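Putative enoyl-CoA hydratase (Streptomyces coelicolor A3, PDB 3G64) probably acts on acyl-CoA thioesters as a trimeric member of the enoyl-CoA hydratase/isomerase (crotonase) family, although its substrate is not established. Local coordinates at residues A187-A190 / E191-G194; D218-A221 / L222-Q226; L231-E234 / L235-L239. All coordinates share one frame; numbering follows the deposited sequence. Where two conformers were deposited one is given.

In the fold
The three contacts follow one another along the C-terminal part of the chain, each marking a place where a helix begins or ends. Contact 1 spans the short helix 187-193 and its glycine stop; contacts 2 and 3 are the two ends of helix 221-234, first its start after Pro-220 and then its exit toward helix 239-253. Contacts 2 and 3 have centres 19 Å apart and both touch the second subunit, so this helix lies in the trimer interface. Contact 1 is about 25 Å from contact 3, centre to centre. Bound zinc lies about 6 Å from the side chain of Leu-235 in contact 3 and about 10 Å from Gly-194 in contact 1.

Contact 1: residues A187-A190 / E191-G194; sequences APEA and ERIG
In one of its two modelled conformers, Arg-192 folds its side chain back over the helical turn that carries Pro-188 and Glu-189. In that copy the bend at chi3 (-50°) lays the guanidinium against the backbone: one face rests on CA of Glu-189, 3.5 Å from the plane and toward the rim, while Arg-192 NH2 comes within 3.6 Å of Glu-189 CB. The carboxylate of Glu-189 is nearly parallel to this guanidinium, yet OE1 stays 5.1 Å from Arg-192 NH2; its salt bridge goes to Arg-177 instead, through OE2.

Backbone bonds form the second group. Glu-191, Arg-192 and Ile-193 donate in turn to the carbonyls of Ala-187, Pro-188 and Glu-189. Pro-188 O also accepts from a water at 3.0 Å, which reaches Glu-191 OE1 weakly. At the end, Gly-194 turns to positive phi (104°) and its N makes weak bonds to Ala-190 O and Glu-191 O, a Schellman motif; a CB at these backbone angles would jam against the preceding carbonyl.

Ile-193 touches His-174 and Leu-178, and Ala-190 touches Leu-195 and Ile-196, so helix 187-193 packs against helix 172-181 and the loop leading to strand 198-199.

Contact 2: residues D218-A221 / L222-Q226; sequences DGPA and LAHAQ
Pro-220 and His-224 meet one turn apart, their side chains crossing at about a right angle. The imidazole swings back over the chain that enters the helix, since CG stands opposite the carbonyl carbon of His-224 (chi1 -73°). Pro-220 O lies over one face of the ring, offset toward its rim and 3.5 Å from the plane. The far end of the imidazole meets carbon atoms: NE2 of His-224 is 3.8 Å from CD of Pro-220, and CE1 of His-224 is equally far from CA of Gly-219. A side chain on Gly-219 would run into the imidazole, with a CB only 2.6 Å from CE1 of His-224.

The hydrogen bonds belong to the backbone. His-224 N donates to Pro-220 O at 3.0 Å, and Ala-225 N to Ala-221 O. Pro-220 is thus the N-cap of helix 221-234, and its carbonyl opens the helical ladder while also lying against the imidazole. An alanine in place of His-224 would probably leave a gap beside Pro-220 CD and Gly-219 CA, and bare the Pro-220 carbonyl on that side.

Apolar packing completes the turn. CG of Pro-220 touches CB of Ala-223 at 3.9 Å, beside the start of the helix. The same turn faces the second subunit, where Pro-220 packs on Thr-151, Ala-223 on Leu-155 and His-224 on Met-180, all three of that neighbouring chain. Within its own chain Pro-220 rests on Trp-274, while Leu-222 reaches Leu-253 of helix 239-253.

Contact 3: residues L231-E234 / L235-L239; sequences LTAE and LDMPL
Met-237, built here as selenomethionine, reaches back across the end of helix 221-234 to touch Ala-233 and Glu-234. Its CB points toward the helix and lies 4.1 Å from Glu-234 CA. With the next bond placed opposite its own carbonyl carbon (chi1 -62°), CG of Met-237 comes to 3.3 Å from Ala-233 O. The chain then runs on to SE, which touches both side chains, 3.9 Å from Ala-233 CB and 3.8 Å from Glu-234 CG. The bend at chi3 (60°) carries CE onward from there, and Leu-245 of helix 239-253 also packs against this side chain.

Beneath it the backbone leaves the helix in stages. Leu-235 N still donates to Leu-231 O at 3.2 Å, an i to i+4 bond. Asp-236 N instead turns to Ala-233 O at 3.0 Å, coming from above the carbonyl plane. The type I beta turn from Glu-234 to Met-237 is closed by a weak bond from Met-237 N to Glu-234 O. Ala-233 O is therefore approached both by the Asp-236 N-H and by the CG and SE of Met-237. On another side of the turn, CG of Leu-235 packs against Leu-231 O.

The turn is tied into the trimer through polar groups. Asp-236 binds Tyr-164 of its own chain through OD1 and Leu-239 N of the third subunit through OD2; reciprocally, Leu-239 N bonds to Asp-236 of the second subunit, whose Arg-168 also donates to Glu-234 O. Thr-232 OG1 bonds to Arg-110 O, near the end of helix 92-111, and past Pro-238, the N-cap, the chain enters helix 239-253, whose Ala-242 and Leu-245 touch Glu-234.

Contact 1: residues A187-A190 / E191-G194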
loop_
_atom_site.group_PDB
_atom_site.type_symbol
_atom_site.label_atom_id
_atom_site.label_comp_id
_atom_site.label_asym_id
_atom_site.label_seq_id
_atom_site.Cartn_x
_atom_site.Cartn_y
_atom_site.Cartn_z
ATOM N N ALA A 187 16.684 -5.611 12.426
ATOM C CA ALA A 187 16.997 -4.528 11.487
ATOM C C ALA A 187 17.062 -4.896 9.978
ATOM O O ALA A 187 16.574 -4.142 9.149
ATOM C CB ALA A 187 18.315 -3.804 11.915
ATOM N N PRO A 188 17.689 -6.034 9.617
ATOM C CA PRO A 188 17.774 -6.310 8.172
ATOM C C PRO A 188 16.398 -6.566 7.539
ATOM O O PRO A 188 16.111 -6.057 6.468
ATOM C CB PRO A 188 18.661 -7.571 8.094
ATOM C CG PRO A 188 19.426 -7.598 9.408
ATOM C CD PRO A 188 18.448 -7.008 10.423
ATOM N N GLU A 189 15.558 -7.343 8.209
ATOM C CA GLU A 189 14.224 -7.589 7.706
ATOM C C GLU A 189 13.429 -6.272 7.675
ATOM O O GLU A 189 12.753 -5.968 6.695
ATOM C CB GLU A 189 13.502 -8.614 8.587
ATOM C CG GLU A 189 12.056 -8.820 8.126
ATOM C CD GLU A 189 11.284 -9.848 8.927
ATOM O OE1 GLU A 189 11.796 -10.371 9.943
ATOM O OE2 GLU A 189 10.135 -10.119 8.541
ATOM N N ALA A 190 13.525 -5.507 8.763
ATOM C CA ALA A 190 12.846 -4.213 8.886
ATOM C C ALA A 190 13.223 -3.294 7.727
ATOM O O ALA A 190 12.353 -2.656 7.123
ATOM C CB ALA A 190 13.174 -3.553 10.240
ATOM N N GLU A 191 14.518 -3.238 7.412
ATOM C CA GLU A 191 14.992 -2.454 6.282
ATOM C C GLU A 191 14.422 -2.977 4.959
ATOM O O GLU A 191 13.942 -2.211 4.139
ATOM C CB GLU A 191 16.524 -2.477 6.249
ATOM C CG GLU A 191 17.143 -1.270 5.579
ATOM C CD GLU A 191 16.942 -1.249 4.075
ATOM O OE1 GLU A 191 17.076 -2.318 3.429
ATOM O OE2 GLU A 191 16.661 -0.155 3.532
ATOM N N ARG A 192 14.511 -4.285 4.739
ATOM C CA ARG A 192 13.951 -4.893 3.530
ATOM C C ARG A 192 12.459 -4.589 3.338
ATOM O O ARG A 192 12.023 -4.281 2.231
ATOM C CB ARG A 192 14.147 -6.419 3.550
ATOM C CG ARG A 192 15.601 -6.883 3.344
ATOM C CD ARG A 192 15.684 -8.388 2.993
ATOM N NE ARG A 192 14.929 -9.259 3.905
ATOM C CZ ARG A 192 15.427 -9.806 5.011
ATOM N NH1 ARG A 192 16.673 -9.570 5.377
ATOM N NH2 ARG A 192 14.675 -10.590 5.757
ATOM N N ILE A 193 11.658 -4.702 4.391
ATOM C CA ILE A 193 10.217 -4.552 4.198
ATOM C C ILE A 193 9.719 -3.112 4.244
ATOM O O ILE A 193 8.515 -2.871 4.077
ATOM C CB ILE A 193 9.367 -5.471 5.119
ATOM C CG1 ILE A 193 9.369 -4.981 6.569
ATOM C CG2 ILE A 193 9.821 -6.943 5.018
ATOM C CD1 ILE A 193 8.691 -5.962 7.553
ATOM N N GLY A 194 10.611 -2.149 4.474
ATOM C CA GLY A 194 10.189 -0.750 4.417
ATOM C C GLY A 194 9.981 0.013 5.725
ATOM O O GLY A 194 9.463 1.143 5.719
HETATM O O HOH W 1 18.400 -5.323 4.608
#

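Contact 2: residues D218-A221 / L222-Q226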
loop_
_atom_site.group_PDB
_atom_site.type_symbol
_atom_site.label_atom_id
_atom_site.label_comp_id
_atom_site.label_asym_id
_atom_site.label_seq_id
_atom_site.Cartn_x
_atom_site.Cartn_y
_atom_site.Cartn_z
ATOM N N ASP A 218 16.171 23.259 8.985
ATOM C CA ASP A 218 16.886 24.243 8.183
ATOM C C ASP A 218 16.190 24.476 6.841
ATOM O O ASP A 218 16.548 25.395 6.101
ATOM C CB ASP A 218 18.320 23.769 7.923
ATOM C CG ASP A 218 19.243 23.968 9.137
ATOM O OD1 ASP A 218 18.914 24.768 10.043
ATOM O OD2 ASP A 218 20.313 23.324 9.168
ATOM N N GLY A 219 15.210 23.629 6.526
ATOM C CA GLY A 219 14.538 23.693 5.243
ATOM C C GLY A 219 13.277 24.541 5.283
ATOM O O GLY A 219 13.000 25.205 6.292
ATOM N N PRO A 220 12.500 24.527 4.183
ATOM C CA PRO A 220 11.280 25.332 4.124
ATOM C C PRO A 220 10.125 24.646 4.912
ATOM O O PRO A 220 9.531 23.674 4.432
ATOM C CB PRO A 220 10.985 25.395 2.621
ATOM C CG PRO A 220 11.533 24.141 2.068
ATOM C CD PRO A 220 12.727 23.764 2.943
ATOM N N ALA A 221 9.819 25.189 6.084
ATOM C CA ALA A 221 8.954 24.543 7.069
ATOM C C ALA A 221 7.525 24.339 6.578
ATOM O O ALA A 221 6.954 23.260 6.757
ATOM C CB ALA A 221 8.954 25.342 8.408
ATOM N N LEU A 222 6.947 25.374 5.985
ATOM C CA LEU A 222 5.588 25.277 5.460
ATOM C C LEU A 222 5.488 24.198 4.380
ATOM O O LEU A 222 4.580 23.361 4.414
ATOM C CB LEU A 222 5.099 26.623 4.937
ATOM C CG LEU A 222 3.590 26.673 4.700
ATOM C CD1 LEU A 222 2.818 26.357 6.017
ATOM C CD2 LEU A 222 3.176 28.025 4.120
ATOM N N ALA A 223 6.433 24.207 3.441
ATOM C CA ALA A 223 6.525 23.143 2.444
ATOM C C ALA A 223 6.616 21.736 3.063
ATOM O O ALA A 223 5.926 20.808 2.589
ATOM C CB ALA A 223 7.707 23.386 1.486
ATOM N N HIS A 224 7.456 21.561 4.094
ATOM C CA HIS A 224 7.580 20.254 4.761
ATOM C C HIS A 224 6.266 19.816 5.426
ATOM O O HIS A 224 5.822 18.679 5.278
ATOM C CB HIS A 224 8.655 20.287 5.848
ATOM C CG HIS A 224 10.058 20.328 5.319
ATOM N ND1 HIS A 224 11.117 20.819 6.060
ATOM C CD2 HIS A 224 10.574 19.949 4.126
ATOM C CE1 HIS A 224 12.227 20.733 5.342
ATOM N NE2 HIS A 224 11.924 20.220 4.164
ATOM N N ALA A 225 5.679 20.736 6.177
ATOM C CA ALA A 225 4.497 20.451 6.963
ATOM C C ALA A 225 3.321 20.077 6.032
ATOM O O ALA A 225 2.599 19.112 6.287
ATOM C CB ALA A 225 4.145 21.654 7.848
ATOM N N GLN A 226 3.153 20.833 4.950
ATOM C CA GLN A 226 2.146 20.509 3.956
ATOM C C GLN A 226 2.438 19.208 3.211
ATOM O O GLN A 226 1.520 18.542 2.767
ATOM C CB GLN A 226 1.918 21.665 2.976
ATOM C CG GLN A 226 1.155 22.845 3.600
ATOM C CD GLN A 226 -0.163 22.401 4.268
ATOM O OE1 GLN A 226 -0.215 22.203 5.475
ATOM N NE2 GLN A 226 -1.215 22.232 3.468
#

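Contact 3: residues L231-E234 / L235-L239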
loop_
_atom_site.group_PDB
_atom_site.type_symbol
_atom_site.label_atom_id
_atom_site.label_comp_id
_atom_site.label_asym_id
_atom_site.label_seq_id
_atom_site.Cartn_x
_atom_site.Cartn_y
_atom_site.Cartn_z
ATOM N N LEU A 231 0.306 13.770 2.407
ATOM C CA LEU A 231 0.507 12.324 2.495
ATOM C C LEU A 231 -0.562 11.697 3.397
ATOM O O LEU A 231 -1.232 10.715 3.051
ATOM C CB LEU A 231 1.900 12.017 3.082
ATOM C CG LEU A 231 3.034 12.090 2.061
ATOM C CD1 LEU A 231 4.411 12.218 2.758
ATOM C CD2 LEU A 231 2.971 10.897 1.107
ATOM N N THR A 232 -0.714 12.288 4.564
ATOM C CA THR A 232 -1.635 11.768 5.555
ATOM C C THR A 232 -3.079 11.809 5.081
ATOM O O THR A 232 -3.802 10.808 5.163
ATOM C CB THR A 232 -1.477 12.555 6.867
ATOM O OG1 THR A 232 -0.214 12.210 7.452
ATOM C CG2 THR A 232 -2.568 12.221 7.832
ATOM N N ALA A 233 -3.515 12.967 4.600
ATOM C CA ALA A 233 -4.906 13.091 4.138
ATOM C C ALA A 233 -5.187 12.188 2.952
ATOM O O ALA A 233 -6.253 11.595 2.875
ATOM C CB ALA A 233 -5.238 14.571 3.768
ATOM N N GLU A 234 -4.247 12.111 2.005
ATOM C CA GLU A 234 -4.534 11.469 0.716
ATOM C C GLU A 234 -4.468 9.948 0.796
ATOM O O GLU A 234 -4.918 9.269 -0.133
ATOM C CB GLU A 234 -3.613 12.013 -0.416
ATOM C CG GLU A 234 -3.927 13.489 -0.694
ATOM C CD GLU A 234 -3.063 14.129 -1.773
ATOM O OE1 GLU A 234 -2.285 13.403 -2.447
ATOM O OE2 GLU A 234 -3.187 15.371 -1.952
ATOM N N LEU A 235 -3.952 9.409 1.909
ATOM C CA LEU A 235 -4.125 7.983 2.183
ATOM C C LEU A 235 -5.620 7.643 2.282
ATOM O O LEU A 235 -6.025 6.487 2.085
ATOM C CB LEU A 235 -3.435 7.565 3.497
ATOM C CG LEU A 235 -1.905 7.528 3.388
ATOM C CD1 LEU A 235 -1.340 7.368 4.799
ATOM C CD2 LEU A 235 -1.449 6.381 2.486
ATOM N N ASP A 236 -6.434 8.656 2.567
ATOM C CA ASP A 236 -7.855 8.422 2.892
ATOM C C ASP A 236 -8.759 9.051 1.849
ATOM O O ASP A 236 -9.969 9.198 2.065
ATOM C CB ASP A 236 -8.202 9.020 4.264
ATOM C CG ASP A 236 -7.475 8.332 5.402
ATOM O OD1 ASP A 236 -7.013 7.183 5.189
ATOM O OD2 ASP A 236 -7.360 8.939 6.497
HETATM N N MSE A 237 -8.183 9.426 0.711
HETATM C CA MSE A 237 -8.967 10.106 -0.344
HETATM C C MSE A 237 -8.832 9.414 -1.685
HETATM O O MSE A 237 -7.853 8.724 -1.909
HETATM C CB MSE A 237 -8.457 11.538 -0.542
HETATM C CG MSE A 237 -8.620 12.383 0.702
HETATM SE SE MSE A 237 -7.464 13.995 0.640
HETATM C CE MSE A 237 -8.195 14.851 -0.988
ATOM N N PRO A 238 -9.811 9.632 -2.589
ATOM C CA PRO A 238 -9.720 9.143 -3.964
ATOM C C PRO A 238 -8.816 10.036 -4.848
ATOM O O PRO A 238 -8.565 11.207 -4.542
ATOM C CB PRO A 238 -11.170 9.229 -4.455
ATOM C CG PRO A 238 -11.725 10.402 -3.709
ATOM C CD PRO A 238 -11.133 10.224 -2.310
ATOM N N LEU A 239 -8.345 9.470 -5.955
ATOM C CA LEU A 239 -7.475 10.206 -6.879
ATOM C C LEU A 239 -8.009 11.606 -7.241
ATOM O O LEU A 239 -7.263 12.589 -7.102
ATOM C CB LEU A 239 -7.227 9.384 -8.144
ATOM C CG LEU A 239 -6.376 10.035 -9.246
ATOM C CD1 LEU A 239 -5.015 10.407 -8.693
ATOM C CD2 LEU A 239 -6.245 9.077 -10.425
#